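Local coordinates for ssDNA binding protein (Aeropyrum pernix, PDB 4PSN) that binds single-stranded DNA, which it probably entraps in a tunnel system formed between the subunits of its tetramer, at residues D68-I74 with L90-R96; T6-G10 with V21-L25; R163-V167 with A209-V213; E37-V43 with V78-I83. All coordinates share one frame. Residue numbers count along the deposited sequence, not the author numbering.

Contact 1. Residues D68-I74 with L90-R96; sequences DVVRIQI and LRVELWR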
loop_
_atom_site.group_PDB
_atom_site.type_symbol
_atom_site.label_atom_id
_atom_site.label_comp_id
_atom_site.label_asym_id
_atom_site.label_seq_id
_atom_site.Cartn_x
_atom_site.Cartn_y
_atom_site.Cartn_z
ATOM N N ASP C 68 7.038 -17.958 5.635
ATOM C CA ASP C 68 8.048 -17.403 4.753
ATOM C C ASP C 68 7.423 -16.254 3.949
ATOM O O ASP C 68 6.228 -15.978 4.076
ATOM C CB ASP C 68 8.576 -18.479 3.813
ATOM C CG ASP C 68 9.443 -19.500 4.515
ATOM O OD1 ASP C 68 9.980 -19.230 5.625
ATOM O OD2 ASP C 68 9.608 -20.577 3.920
ATOM N N VAL C 69 8.230 -15.573 3.145
ATOM C CA VAL C 69 7.730 -14.479 2.313
ATOM C C VAL C 69 7.900 -14.875 0.848
ATOM O O VAL C 69 8.891 -15.498 0.487
ATOM C CB VAL C 69 8.489 -13.182 2.605
ATOM C CG1 VAL C 69 8.198 -12.114 1.547
ATOM C CG2 VAL C 69 8.144 -12.670 4.004
ATOM N N VAL C 70 6.918 -14.550 0.015
ATOM C CA VAL C 70 6.999 -14.830 -1.408
ATOM C C VAL C 70 6.625 -13.591 -2.194
ATOM O O VAL C 70 6.058 -12.652 -1.653
ATOM C CB VAL C 70 6.030 -15.945 -1.822
ATOM C CG1 VAL C 70 6.476 -17.292 -1.248
ATOM C CG2 VAL C 70 4.606 -15.594 -1.375
ATOM N N ARG C 71 6.936 -13.595 -3.478
ATOM C CA ARG C 71 6.510 -12.529 -4.371
ATOM C C ARG C 71 6.304 -13.212 -5.705
ATOM O O ARG C 71 7.163 -13.966 -6.154
ATOM C CB ARG C 71 7.583 -11.438 -4.485
ATOM C CG ARG C 71 7.191 -10.272 -5.415
ATOM C CD ARG C 71 7.986 -9.001 -5.090
ATOM N NE ARG C 71 9.401 -9.154 -5.425
ATOM C CZ ARG C 71 10.351 -8.258 -5.144
ATOM N NH1 ARG C 71 11.605 -8.505 -5.493
ATOM N NH2 ARG C 71 10.049 -7.117 -4.526
ATOM N N ILE C 72 5.164 -12.956 -6.333
ATOM C CA ILE C 72 4.760 -13.710 -7.512
ATOM C C ILE C 72 4.300 -12.765 -8.589
ATOM O O ILE C 72 3.689 -11.744 -8.309
ATOM C CB ILE C 72 3.572 -14.670 -7.174
ATOM C CG1 ILE C 72 3.970 -15.614 -6.042
ATOM C CG2 ILE C 72 3.143 -15.462 -8.402
ATOM C CD1 ILE C 72 2.847 -16.436 -5.507
ATOM N N GLN C 73 4.615 -13.099 -9.828
ATOM C CA GLN C 73 4.128 -12.318 -10.934
ATOM C C GLN C 73 3.920 -13.249 -12.107
ATOM O O GLN C 73 4.650 -14.235 -12.275
ATOM C CB GLN C 73 5.086 -11.167 -11.275
ATOM C CG GLN C 73 6.408 -11.572 -11.868
ATOM C CD GLN C 73 7.139 -10.379 -12.475
ATOM O OE1 GLN C 73 7.533 -9.455 -11.756
ATOM N NE2 GLN C 73 7.298 -10.380 -13.810
ATOM N N ILE C 74 2.891 -12.965 -12.891
ATOM C CA ILE C 74 2.628 -13.739 -14.096
ATOM C C ILE C 74 1.826 -12.867 -15.045
ATOM O O ILE C 74 0.963 -12.113 -14.607
ATOM C CB ILE C 74 1.852 -15.020 -13.757
ATOM C CG1 ILE C 74 1.646 -15.890 -14.997
ATOM C CG2 ILE C 74 0.515 -14.679 -13.080
ATOM C CD1 ILE C 74 0.948 -17.230 -14.646
ATOM N N LEU C 90 5.698 -16.848 -15.586
ATOM C CA LEU C 90 5.548 -16.988 -14.150
ATOM C C LEU C 90 6.902 -16.800 -13.479
ATOM O O LEU C 90 7.887 -17.421 -13.865
ATOM C CB LEU C 90 4.966 -18.360 -13.794
ATOM C CG LEU C 90 4.942 -18.652 -12.296
ATOM C CD1 LEU C 90 4.019 -17.684 -11.575
ATOM C CD2 LEU C 90 4.526 -20.104 -12.039
ATOM N N ARG C 91 6.952 -15.935 -12.476
ATOM C CA ARG C 91 8.177 -15.732 -11.725
ATOM C C ARG C 91 7.836 -15.768 -10.256
ATOM O O ARG C 91 6.901 -15.109 -9.818
ATOM C CB ARG C 91 8.820 -14.394 -12.088
ATOM C CG ARG C 91 10.041 -14.064 -11.251
ATOM C CD ARG C 91 10.390 -12.577 -11.321
ATOM N NE ARG C 91 10.803 -12.164 -12.659
ATOM C CZ ARG C 91 11.041 -10.904 -13.013
ATOM N NH1 ARG C 91 10.903 -9.923 -12.125
ATOM N NH2 ARG C 91 11.415 -10.625 -14.256
ATOM N N VAL C 92 8.581 -16.556 -9.492
ATOM C CA VAL C 92 8.331 -16.654 -8.065
ATOM C C VAL C 92 9.633 -16.392 -7.330
ATOM O O VAL C 92 10.687 -16.869 -7.737
ATOM C CB VAL C 92 7.749 -18.034 -7.679
ATOM C CG1 VAL C 92 7.722 -18.196 -6.164
ATOM C CG2 VAL C 92 6.339 -18.212 -8.252
ATOM N N GLU C 93 9.564 -15.580 -6.283
ATOM C CA GLU C 93 10.700 -15.369 -5.405
ATOM C C GLU C 93 10.320 -15.875 -4.026
ATOM O O GLU C 93 9.161 -15.814 -3.633
ATOM C CB GLU C 93 11.080 -13.890 -5.351
ATOM C CG GLU C 93 11.646 -13.354 -6.669
ATOM C CD GLU C 93 11.542 -11.839 -6.765
ATOM O OE1 GLU C 93 10.458 -11.340 -7.150
ATOM O OE2 GLU C 93 12.537 -11.147 -6.440
ATOM N N LEU C 94 11.301 -16.386 -3.300
ATOM C CA LEU C 94 11.059 -16.910 -1.975
ATOM C C LEU C 94 12.167 -16.464 -1.038
ATOM O O LEU C 94 13.350 -16.442 -1.408
ATOM C CB LEU C 94 10.975 -18.443 -2.022
ATOM C CG LEU C 94 10.927 -19.201 -0.694
ATOM C CD1 LEU C 94 9.622 -18.940 0.029
ATOM C CD2 LEU C 94 11.140 -20.711 -0.939
ATOM N N TRP C 95 11.771 -16.120 0.181
ATOM C CA TRP C 95 12.698 -15.746 1.224
ATOM C C TRP C 95 12.344 -16.597 2.437
ATOM O O TRP C 95 11.184 -16.627 2.873
ATOM C CB TRP C 95 12.534 -14.257 1.576
ATOM C CG TRP C 95 12.911 -13.247 0.510
ATOM C CD1 TRP C 95 14.081 -12.541 0.437
ATOM C CD2 TRP C 95 12.093 -12.777 -0.581
ATOM N NE1 TRP C 95 14.054 -11.686 -0.645
ATOM C CE2 TRP C 95 12.844 -11.804 -1.278
ATOM C CE3 TRP C 95 10.802 -13.084 -1.035
ATOM C CZ2 TRP C 95 12.355 -11.142 -2.415
ATOM C CZ3 TRP C 95 10.313 -12.425 -2.158
ATOM C CH2 TRP C 95 11.091 -11.465 -2.838
ATOM N N ARG C 96 13.328 -17.293 2.991
ATOM C CA ARG C 96 13.041 -18.165 4.124
ATOM C C ARG C 96 13.246 -17.486 5.477
ATOM O O ARG C 96 14.258 -16.836 5.716
ATOM C CB ARG C 96 13.862 -19.449 4.027
ATOM C CG ARG C 96 13.518 -20.262 2.795
ATOM C CD ARG C 96 13.952 -21.688 2.958
ATOM N NE ARG C 96 13.711 -22.476 1.759
ATOM C CZ ARG C 96 12.577 -23.119 1.493
ATOM N NH1 ARG C 96 11.554 -23.054 2.336
ATOM N NH2 ARG C 96 12.472 -23.824 0.374
HETATM O O HOH W 1 8.573 -12.530 -8.554
#
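Segments 68-74 and 90-96 run antiparallel (171° between strand directions, axes 4.8 Å apart) as the two arms of a β-hairpin in the three-stranded N-terminal sheet. Val69-Trp95, Arg71-Glu93 and Gln73-Arg91 are hydrogen-bonded pairs, each closed by two N-H···O bonds of 2.9 to 3.1 Å between their backbone N and O atoms; the non-hydrogen-bonded pairs Val70-Leu94 and Ile72-Val92 alternate with them, their CA atoms 4.6 and 4.7 Å apart. The face carrying these four apolar side chains is closely packed, with Val70 CG1 3.8 Å from Leu94 CD1, and helix 40-61 covers Ile72 and Val92 through Leu57 and Leu58. The other face is mixed. Val69 CG1 lies 3.8 Å from Trp95 CE3, and Trp95 NE1 bonds to Leu67 O of the second subunit, into which the sheet continues. Arg91 forms a salt bridge with Asp31 of the third subunit, and Gln73 NE2 hydrogen-bonds to the same carboxylate. At the hairpin's far end Asp68 OD1 accepts from Arg97 N, and Asp68 OD2 forms a long salt bridge with Arg96 NH1 (3.5 Å), whose guanidinium also bonds to Leu62 O. Arg71 and Glu93 make a two-pronged salt bridge: Arg71 NE to Glu93 OE1 and Arg71 NH1 to Glu93 OE2, both 3.0 Å.

Contact 2. Residues T6-G10 with V21-L25; sequences TLRTG and VRRVL
This is apolar strand-on-helix packing at the start of the N-terminal domain, where edge strand 6-13 of the three-stranded sheet meets helix 17-28, which follows it in the chain. Residues 6-8 are extended (phi -81 to -132°, psi 126 to 131°); Thr9 leaves the extended conformation (-90/-20) and Gly10 has positive phi (65/-172). Residues 21-25 form regular α-helix, with Leu25 N bonded to Val21 O at 3.1 Å. The two axes approach to 8.3 Å at a signed crossing angle of 137°, so the elements run roughly counter to each other: Leu7 CA lies 6.5 Å from Leu25 CA, and Thr9 CA 6.1 Å from Val21 CA. Leu7 contributes most to the contact. In its t,t rotamer it extends to the helix, placing CD1 3.8 Å from Leu25 CD1 and 4.2 Å from Val21 CG1, and CD2 4.2 Å from Val24 CG1. Val24, whose CA-to-CB bond points toward the strand, sets CG1 3.6 Å from Arg8 O. Thr9 CG2 meets Val21 CG2 at 3.7 Å, while Thr9 OG1 (chi1 p) donates to Gly10 O at 2.8 Å. Arg8 points away and forms a salt bridge with Asp31 of the third subunit. In helix 40-61, Leu50 touches Leu7 and Ala47 touches Leu25; strand 69-78 pairs with strand 6-13 as its neighbour in the sheet and contributes Tyr76 beside both leucines.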
loop_
_atom_site.group_PDB
_atom_site.type_symbol
_atom_site.label_atom_id
_atom_site.label_comp_id
_atom_site.label_asym_id
_atom_site.label_seq_id
_atom_site.Cartn_x
_atom_site.Cartn_y
_atom_site.Cartn_z
ATOM N N THR C 6 0.454 -7.527 -16.177
ATOM C CA THR C 6 1.095 -8.466 -15.272
ATOM C C THR C 6 0.424 -8.445 -13.917
ATOM O O THR C 6 0.234 -7.389 -13.320
ATOM C CB THR C 6 2.589 -8.129 -15.090
ATOM O OG1 THR C 6 3.231 -8.173 -16.363
ATOM C CG2 THR C 6 3.266 -9.146 -14.165
ATOM N N LEU C 7 0.040 -9.618 -13.436
ATOM C CA LEU C 7 -0.443 -9.739 -12.077
ATOM C C LEU C 7 0.799 -9.802 -11.177
ATOM O O LEU C 7 1.672 -10.641 -11.385
ATOM C CB LEU C 7 -1.281 -11.008 -11.948
ATOM C CG LEU C 7 -2.134 -11.193 -10.694
ATOM C CD1 LEU C 7 -3.102 -12.373 -10.866
ATOM C CD2 LEU C 7 -1.246 -11.389 -9.475
ATOM N N ARG C 8 0.872 -8.915 -10.183
ATOM C CA ARG C 8 2.019 -8.836 -9.267
ATOM C C ARG C 8 1.527 -8.782 -7.825
ATOM O O ARG C 8 0.675 -7.970 -7.500
ATOM C CB ARG C 8 2.842 -7.566 -9.533
ATOM C CG ARG C 8 3.391 -7.418 -10.948
ATOM C CD ARG C 8 4.238 -6.133 -11.129
ATOM N NE ARG C 8 4.661 -5.962 -12.526
ATOM C CZ ARG C 8 5.817 -6.402 -13.020
ATOM N NH1 ARG C 8 6.110 -6.233 -14.303
ATOM N NH2 ARG C 8 6.686 -7.015 -12.230
ATOM N N THR C 9 2.074 -9.616 -6.949
ATOM C CA THR C 9 1.583 -9.654 -5.575
ATOM C C THR C 9 2.318 -8.683 -4.659
ATOM O O THR C 9 1.832 -8.355 -3.585
ATOM C CB THR C 9 1.764 -11.063 -4.961
ATOM O OG1 THR C 9 3.151 -11.411 -4.990
ATOM C CG2 THR C 9 0.961 -12.116 -5.732
ATOM N N GLY C 10 3.512 -8.251 -5.061
ATOM C CA GLY C 10 4.424 -7.622 -4.114
ATOM C C GLY C 10 4.854 -8.646 -3.066
ATOM O O GLY C 10 4.558 -9.833 -3.198
ATOM N N VAL C 21 -3.358 -12.592 -4.427
ATOM C CA VAL C 21 -3.554 -12.892 -5.836
ATOM C C VAL C 21 -4.973 -12.522 -6.276
ATOM O O VAL C 21 -5.160 -11.842 -7.276
ATOM C CB VAL C 21 -3.262 -14.385 -6.134
ATOM C CG1 VAL C 21 -3.836 -14.785 -7.480
ATOM C CG2 VAL C 21 -1.751 -14.638 -6.101
ATOM N N ARG C 22 -5.965 -12.964 -5.515
ATOM C CA ARG C 22 -7.366 -12.694 -5.835
ATOM C C ARG C 22 -7.650 -11.192 -5.789
ATOM O O ARG C 22 -8.279 -10.647 -6.681
ATOM C CB ARG C 22 -8.275 -13.426 -4.843
ATOM C CG ARG C 22 -9.784 -13.323 -5.134
ATOM C CD ARG C 22 -10.606 -14.092 -4.087
ATOM N NE ARG C 22 -11.897 -14.535 -4.623
ATOM C CZ ARG C 22 -13.011 -13.822 -4.541
ATOM N NH1 ARG C 22 -12.990 -12.636 -3.948
ATOM N NH2 ARG C 22 -14.139 -14.285 -5.055
ATOM N N ARG C 23 -7.181 -10.513 -4.755
ATOM C CA ARG C 23 -7.479 -9.088 -4.633
ATOM C C ARG C 23 -6.854 -8.230 -5.733
ATOM O O ARG C 23 -7.492 -7.308 -6.246
ATOM C CB ARG C 23 -7.094 -8.570 -3.245
ATOM C CG ARG C 23 -8.052 -9.070 -2.177
ATOM C CD ARG C 23 -7.602 -8.692 -0.779
ATOM N NE ARG C 23 -8.462 -9.299 0.234
ATOM C CZ ARG C 23 -8.151 -9.385 1.524
ATOM N NH1 ARG C 23 -6.995 -8.904 1.959
ATOM N NH2 ARG C 23 -8.990 -9.956 2.376
ATOM N N VAL C 24 -5.608 -8.535 -6.087
ATOM C CA VAL C 24 -4.922 -7.812 -7.145
ATOM C C VAL C 24 -5.602 -8.044 -8.507
ATOM O O VAL C 24 -5.752 -7.115 -9.305
ATOM C CB VAL C 24 -3.425 -8.198 -7.208
ATOM C CG1 VAL C 24 -2.760 -7.616 -8.455
ATOM C CG2 VAL C 24 -2.693 -7.751 -5.926
ATOM N N LEU C 25 -6.016 -9.279 -8.776
ATOM C CA LEU C 25 -6.647 -9.579 -10.062
ATOM C C LEU C 25 -7.972 -8.834 -10.187
ATOM O O LEU C 25 -8.296 -8.287 -11.243
ATOM C CB LEU C 25 -6.880 -11.074 -10.232
ATOM C CG LEU C 25 -7.339 -11.461 -11.635
ATOM C CD1 LEU C 25 -6.255 -11.081 -12.641
ATOM C CD2 LEU C 25 -7.631 -12.954 -11.718
#

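Contact 3. Residues R163-V167 with A209-V213; sequences RGAVV and AVRVV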
loop_
_atom_site.group_PDB
_atom_site.type_symbol
_atom_site.label_atom_id
_atom_site.label_comp_id
_atom_site.label_asym_id
_atom_site.label_seq_id
_atom_site.Cartn_x
_atom_site.Cartn_y
_atom_site.Cartn_z
ATOM N N ARG C 163 30.284 19.734 -2.144
ATOM C CA ARG C 163 28.955 19.129 -2.035
ATOM C C ARG C 163 29.043 17.654 -2.373
ATOM O O ARG C 163 30.036 17.209 -2.925
ATOM C CB ARG C 163 27.897 19.840 -2.904
ATOM C CG ARG C 163 28.267 20.146 -4.340
ATOM C CD ARG C 163 29.269 21.296 -4.387
ATOM N NE ARG C 163 29.329 21.973 -5.678
ATOM C CZ ARG C 163 30.463 22.260 -6.311
ATOM N NH1 ARG C 163 30.429 22.891 -7.479
ATOM N NH2 ARG C 163 31.634 21.917 -5.779
ATOM N N GLY C 164 28.023 16.891 -2.032
ATOM C CA GLY C 164 28.107 15.466 -2.280
ATOM C C GLY C 164 26.943 14.741 -1.676
ATOM O O GLY C 164 26.008 15.368 -1.191
ATOM N N ALA C 165 27.002 13.411 -1.703
ATOM C CA ALA C 165 25.890 12.604 -1.254
ATOM C C ALA C 165 26.397 11.201 -0.945
ATOM O O ALA C 165 27.349 10.757 -1.573
ATOM C CB ALA C 165 24.834 12.536 -2.367
ATOM N N VAL C 166 25.753 10.517 0.008
ATOM C CA VAL C 166 25.974 9.079 0.223
ATOM C C VAL C 166 24.619 8.395 0.364
ATOM O O VAL C 166 23.617 9.026 0.724
ATOM C CB VAL C 166 26.832 8.791 1.488
ATOM C CG1 VAL C 166 28.241 9.426 1.367
ATOM C CG2 VAL C 166 26.138 9.302 2.723
ATOM N N VAL C 167 24.574 7.104 0.077
ATOM C CA VAL C 167 23.329 6.354 0.186
ATOM C C VAL C 167 23.328 5.444 1.416
ATOM O O VAL C 167 22.273 5.001 1.863
ATOM C CB VAL C 167 23.066 5.507 -1.071
ATOM C CG1 VAL C 167 22.998 6.396 -2.292
ATOM C CG2 VAL C 167 24.149 4.436 -1.227
ATOM N N ALA C 209 19.694 10.898 -3.168
ATOM C CA ALA C 209 21.129 10.758 -2.973
ATOM C C ALA C 209 21.711 10.057 -4.184
ATOM O O ALA C 209 22.754 10.442 -4.673
ATOM C CB ALA C 209 21.447 9.986 -1.676
ATOM N N VAL C 210 21.019 9.037 -4.689
ATOM C CA VAL C 210 21.539 8.293 -5.848
ATOM C C VAL C 210 21.743 9.216 -7.048
ATOM O O VAL C 210 22.770 9.165 -7.728
ATOM C CB VAL C 210 20.629 7.092 -6.252
ATOM C CG1 VAL C 210 21.064 6.491 -7.594
ATOM C CG2 VAL C 210 20.624 6.012 -5.170
ATOM N N ARG C 211 20.767 10.079 -7.296
ATOM C CA ARG C 211 20.825 10.999 -8.429
ATOM C C ARG C 211 22.030 11.945 -8.336
ATOM O O ARG C 211 22.710 12.208 -9.332
ATOM C CB ARG C 211 19.519 11.801 -8.501
ATOM C CG ARG C 211 19.447 12.819 -9.611
ATOM C CD ARG C 211 18.566 12.339 -10.750
ATOM N NE ARG C 211 17.224 11.945 -10.305
ATOM C CZ ARG C 211 16.490 11.024 -10.927
ATOM N NH1 ARG C 211 16.979 10.420 -11.998
ATOM N NH2 ARG C 211 15.282 10.698 -10.478
ATOM N N VAL C 212 22.297 12.463 -7.140
ATOM C CA VAL C 212 23.425 13.373 -6.954
ATOM C C VAL C 212 24.769 12.651 -7.166
ATOM O O VAL C 212 25.676 13.166 -7.834
ATOM C CB VAL C 212 23.385 14.054 -5.566
ATOM C CG1 VAL C 212 24.724 14.733 -5.246
ATOM C CG2 VAL C 212 22.228 15.073 -5.497
ATOM N N VAL C 213 24.890 11.458 -6.597
ATOM C CA VAL C 213 26.096 10.649 -6.771
ATOM C C VAL C 213 26.364 10.419 -8.257
ATOM O O VAL C 213 27.474 10.639 -8.742
ATOM C CB VAL C 213 25.968 9.303 -6.014
ATOM C CG1 VAL C 213 27.150 8.358 -6.318
ATOM C CG2 VAL C 213 25.846 9.556 -4.528
#
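In the C-terminal domain, helix 206-218 packs across a face of the six-stranded antiparallel sheet, here over the end of strand 159-166. The short axes approach to 7.1 Å and run at 129° to each other, with a signed crossing angle of -129°. Ala209 leads the helix side: its CA is 5.4 Å from Ala165 CA, its CB lies 3.4 Å from Val166 O and 4.0 Å from Val167 CG1, and its O is 3.7 Å from Ala165 CB. Small residues at both positions allow this close approach. Val210 has its CA-to-CB bond pointing away, yet Val210 CG2 still meets Val167 CG1 at 3.8 Å, just beyond the end of the strand. Arg211 turns from the sheet and makes a salt bridge with Glu208 of the fourth subunit. Val212 faces the strand, placing CG1 3.6 Å from Ala165 CB and 4.2 Å from Gly164 C. One turn on from Ala209, Val213 bonds through its N to Ala209 O (3.0 Å) and sets CG2 3.8 Å from Ala165 CB and 3.5 Å from Ala165 O. Ala165 CB thus enters a hollow lined by Ala209, Val212 and Val213, while Leu173 of the adjacent strand 172-180 touches both alanines. With five apolar side-chain pairs and no polar bond between the segments, the helix is held on the sheet here by shape fit and van der Waals packing.

Contact 4. Residues E37-V43 with V78-I83; sequences ELSNKDV and VRDSQI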
loop_
_atom_site.group_PDB
_atom_site.type_symbol
_atom_site.label_atom_id
_atom_site.label_comp_id
_atom_site.label_asym_id
_atom_site.label_seq_id
_atom_site.Cartn_x
_atom_site.Cartn_y
_atom_site.Cartn_z
ATOM N N GLU C 37 -17.397 -6.812 -20.062
ATOM C CA GLU C 37 -16.433 -7.639 -20.783
ATOM C C GLU C 37 -16.136 -8.947 -20.038
ATOM O O GLU C 37 -15.855 -9.979 -20.655
ATOM C CB GLU C 37 -15.139 -6.851 -21.002
ATOM C CG GLU C 37 -14.134 -7.532 -21.910
ATOM C CD GLU C 37 -12.951 -6.638 -22.236
ATOM O OE1 GLU C 37 -12.017 -7.109 -22.925
ATOM O OE2 GLU C 37 -12.957 -5.464 -21.803
ATOM N N LEU C 38 -16.182 -8.880 -18.710
ATOM C CA LEU C 38 -15.977 -10.036 -17.846
ATOM C C LEU C 38 -16.980 -10.003 -16.704
ATOM O O LEU C 38 -17.446 -8.937 -16.305
ATOM C CB LEU C 38 -14.568 -10.022 -17.248
ATOM C CG LEU C 38 -13.352 -10.256 -18.146
ATOM C CD1 LEU C 38 -12.087 -10.007 -17.347
ATOM C CD2 LEU C 38 -13.358 -11.663 -18.767
ATOM N N SER C 39 -17.298 -11.173 -16.159
ATOM C CA SER C 39 -18.132 -11.242 -14.966
ATOM C C SER C 39 -17.263 -11.449 -13.735
ATOM O O SER C 39 -16.108 -11.876 -13.839
ATOM C CB SER C 39 -19.108 -12.405 -15.080
ATOM O OG SER C 39 -18.402 -13.629 -15.085
ATOM N N ASN C 40 -17.823 -11.151 -12.567
ATOM C CA ASN C 40 -17.154 -11.444 -11.317
ATOM C C ASN C 40 -16.758 -12.915 -11.275
ATOM O O ASN C 40 -15.690 -13.259 -10.778
ATOM C CB ASN C 40 -18.045 -11.101 -10.127
ATOM C CG ASN C 40 -18.150 -9.610 -9.892
ATOM O OD1 ASN C 40 -17.147 -8.886 -9.901
ATOM N ND2 ASN C 40 -19.371 -9.138 -9.671
ATOM N N LYS C 41 -17.619 -13.771 -11.820
ATOM C CA LYS C 41 -17.389 -15.213 -11.821
ATOM C C LYS C 41 -16.133 -15.573 -12.606
ATOM O O LYS C 41 -15.321 -16.380 -12.146
ATOM C CB LYS C 41 -18.596 -15.949 -12.406
ATOM C CG LYS C 41 -18.482 -17.464 -12.359
ATOM C CD LYS C 41 -19.782 -18.125 -12.813
ATOM C CE LYS C 41 -19.757 -19.633 -12.574
ATOM N NZ LYS C 41 -21.066 -20.296 -12.871
ATOM N N ASP C 42 -15.997 -14.978 -13.794
ATOM C CA ASP C 42 -14.835 -15.168 -14.655
ATOM C C ASP C 42 -13.558 -14.892 -13.887
ATOM O O ASP C 42 -12.635 -15.706 -13.873
ATOM C CB ASP C 42 -14.881 -14.191 -15.835
ATOM C CG ASP C 42 -15.959 -14.528 -16.843
ATOM O OD1 ASP C 42 -16.227 -15.730 -17.056
ATOM O OD2 ASP C 42 -16.523 -13.583 -17.435
ATOM N N VAL C 43 -13.508 -13.718 -13.270
ATOM C CA VAL C 43 -12.346 -13.294 -12.510
ATOM C C VAL C 43 -12.100 -14.191 -11.291
ATOM O O VAL C 43 -10.961 -14.560 -11.020
ATOM C CB VAL C 43 -12.474 -11.814 -12.071
ATOM C CG1 VAL C 43 -11.238 -11.368 -11.277
ATOM C CG2 VAL C 43 -12.701 -10.907 -13.300
ATOM N N VAL C 78 -6.410 -10.878 -21.624
ATOM C CA VAL C 78 -7.855 -10.855 -21.613
ATOM C C VAL C 78 -8.320 -10.441 -22.993
ATOM O O VAL C 78 -7.933 -9.383 -23.493
ATOM C CB VAL C 78 -8.389 -9.812 -20.633
ATOM C CG1 VAL C 78 -9.923 -9.832 -20.641
ATOM C CG2 VAL C 78 -7.855 -10.065 -19.249
ATOM N N ARG C 79 -9.136 -11.269 -23.622
ATOM C CA ARG C 79 -9.735 -10.897 -24.892
ATOM C C ARG C 79 -10.858 -11.860 -25.220
ATOM O O ARG C 79 -10.736 -13.064 -24.997
ATOM C CB ARG C 79 -8.688 -10.873 -26.010
ATOM C CG ARG C 79 -8.105 -12.218 -26.368
ATOM C CD ARG C 79 -6.790 -12.054 -27.129
ATOM N NE ARG C 79 -6.947 -11.363 -28.409
ATOM C CZ ARG C 79 -5.940 -11.082 -29.234
ATOM N NH1 ARG C 79 -6.172 -10.455 -30.381
ATOM N NH2 ARG C 79 -4.698 -11.430 -28.911
ATOM N N ASP C 80 -11.956 -11.315 -25.732
ATOM C CA ASP C 80 -13.145 -12.104 -26.032
ATOM C C ASP C 80 -13.731 -12.686 -24.750
ATOM O O ASP C 80 -14.171 -13.839 -24.720
ATOM C CB ASP C 80 -12.817 -13.214 -27.037
ATOM C CG ASP C 80 -12.359 -12.666 -28.386
ATOM O OD1 ASP C 80 -13.031 -11.757 -28.920
ATOM O OD2 ASP C 80 -11.324 -13.137 -28.908
ATOM N N SER C 81 -13.724 -11.880 -23.690
ATOM C CA SER C 81 -14.335 -12.267 -22.419
ATOM C C SER C 81 -13.666 -13.498 -21.817
ATOM O O SER C 81 -14.291 -14.254 -21.082
ATOM C CB SER C 81 -15.840 -12.520 -22.595
ATOM O OG SER C 81 -16.509 -11.339 -23.016
ATOM N N GLN C 82 -12.391 -13.687 -22.137
ATOM C CA GLN C 82 -11.639 -14.834 -21.655
ATOM C C GLN C 82 -10.262 -14.443 -21.107
ATOM O O GLN C 82 -9.497 -13.724 -21.756
ATOM C CB GLN C 82 -11.487 -15.871 -22.773
ATOM C CG GLN C 82 -12.813 -16.402 -23.307
ATOM C CD GLN C 82 -12.624 -17.324 -24.499
ATOM O OE1 GLN C 82 -11.555 -17.347 -25.106
ATOM N NE2 GLN C 82 -13.657 -18.094 -24.835
ATOM N N ILE C 83 -9.963 -14.935 -19.911
ATOM C CA ILE C 83 -8.689 -14.695 -19.255
ATOM C C ILE C 83 -7.771 -15.896 -19.461
ATOM O O ILE C 83 -8.150 -17.026 -19.160
ATOM C CB ILE C 83 -8.895 -14.487 -17.743
ATOM C CG1 ILE C 83 -9.907 -13.371 -17.497
ATOM C CG2 ILE C 83 -7.579 -14.159 -17.063
ATOM C CD1 ILE C 83 -10.384 -13.273 -16.062
#
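A tight hairpin turn between strands 69-78 and 83-97 packs here against the capped N-terminus of helix 40-61. Leu38 reaches into the apolar side of the hairpin: its CD1 lies 3.9 Å from both Val78 CG1 and Ile83 CD1, and its CD2 3.6 Å from Ser81 C. Ile83 CD1 also approaches Val43 CA (4.1 Å) and Asp42 O (4.0 Å), and Leu29 fills in beside Leu38, Val43, Val78 and Ile83. The helix start is a capping box: Asp42 N donates to Ser39 OG (3.0 Å) and Ser39 N to Asp42 OD2 (2.8 Å), capping the helix right after Leu38. In the turn, Asp80 and Ser81 both have positive phi (64/40 and 62/28), close to a type I' turn, with Arg79 N bonded to Gln82 O at 3.1 Å and a weak return bond from Gln82 N to Arg79 O at 3.4 Å. Ser81 OG donates to Glu37 O at 2.8 Å, the hydrogen bond that joins the two segments.

Contacts 1, 2 and 4 belong to the N-terminal domain and contact 3 to the C-terminal one, on the opposite side of the chain's centre. Contact 2 closes first along the chain; contacts 4 and 1 then interleave, since the turn of contact 4 joins the strands paired in contact 1, about 26 Å away between centres, and contact 3 comes last. Contacts 1 and 2 (centres about 12 Å apart) share the three-stranded sheet, where strand 6-13 pairs with strand 69-78. Contact 2 meets contact 4 through Leu25 CD2 and Val43 O (3.8 Å). Contact 3 stands about 32 to 47 Å from the others, centre to centre. Both domains face neighbouring subunits, consistent with a binding tunnel built between chains.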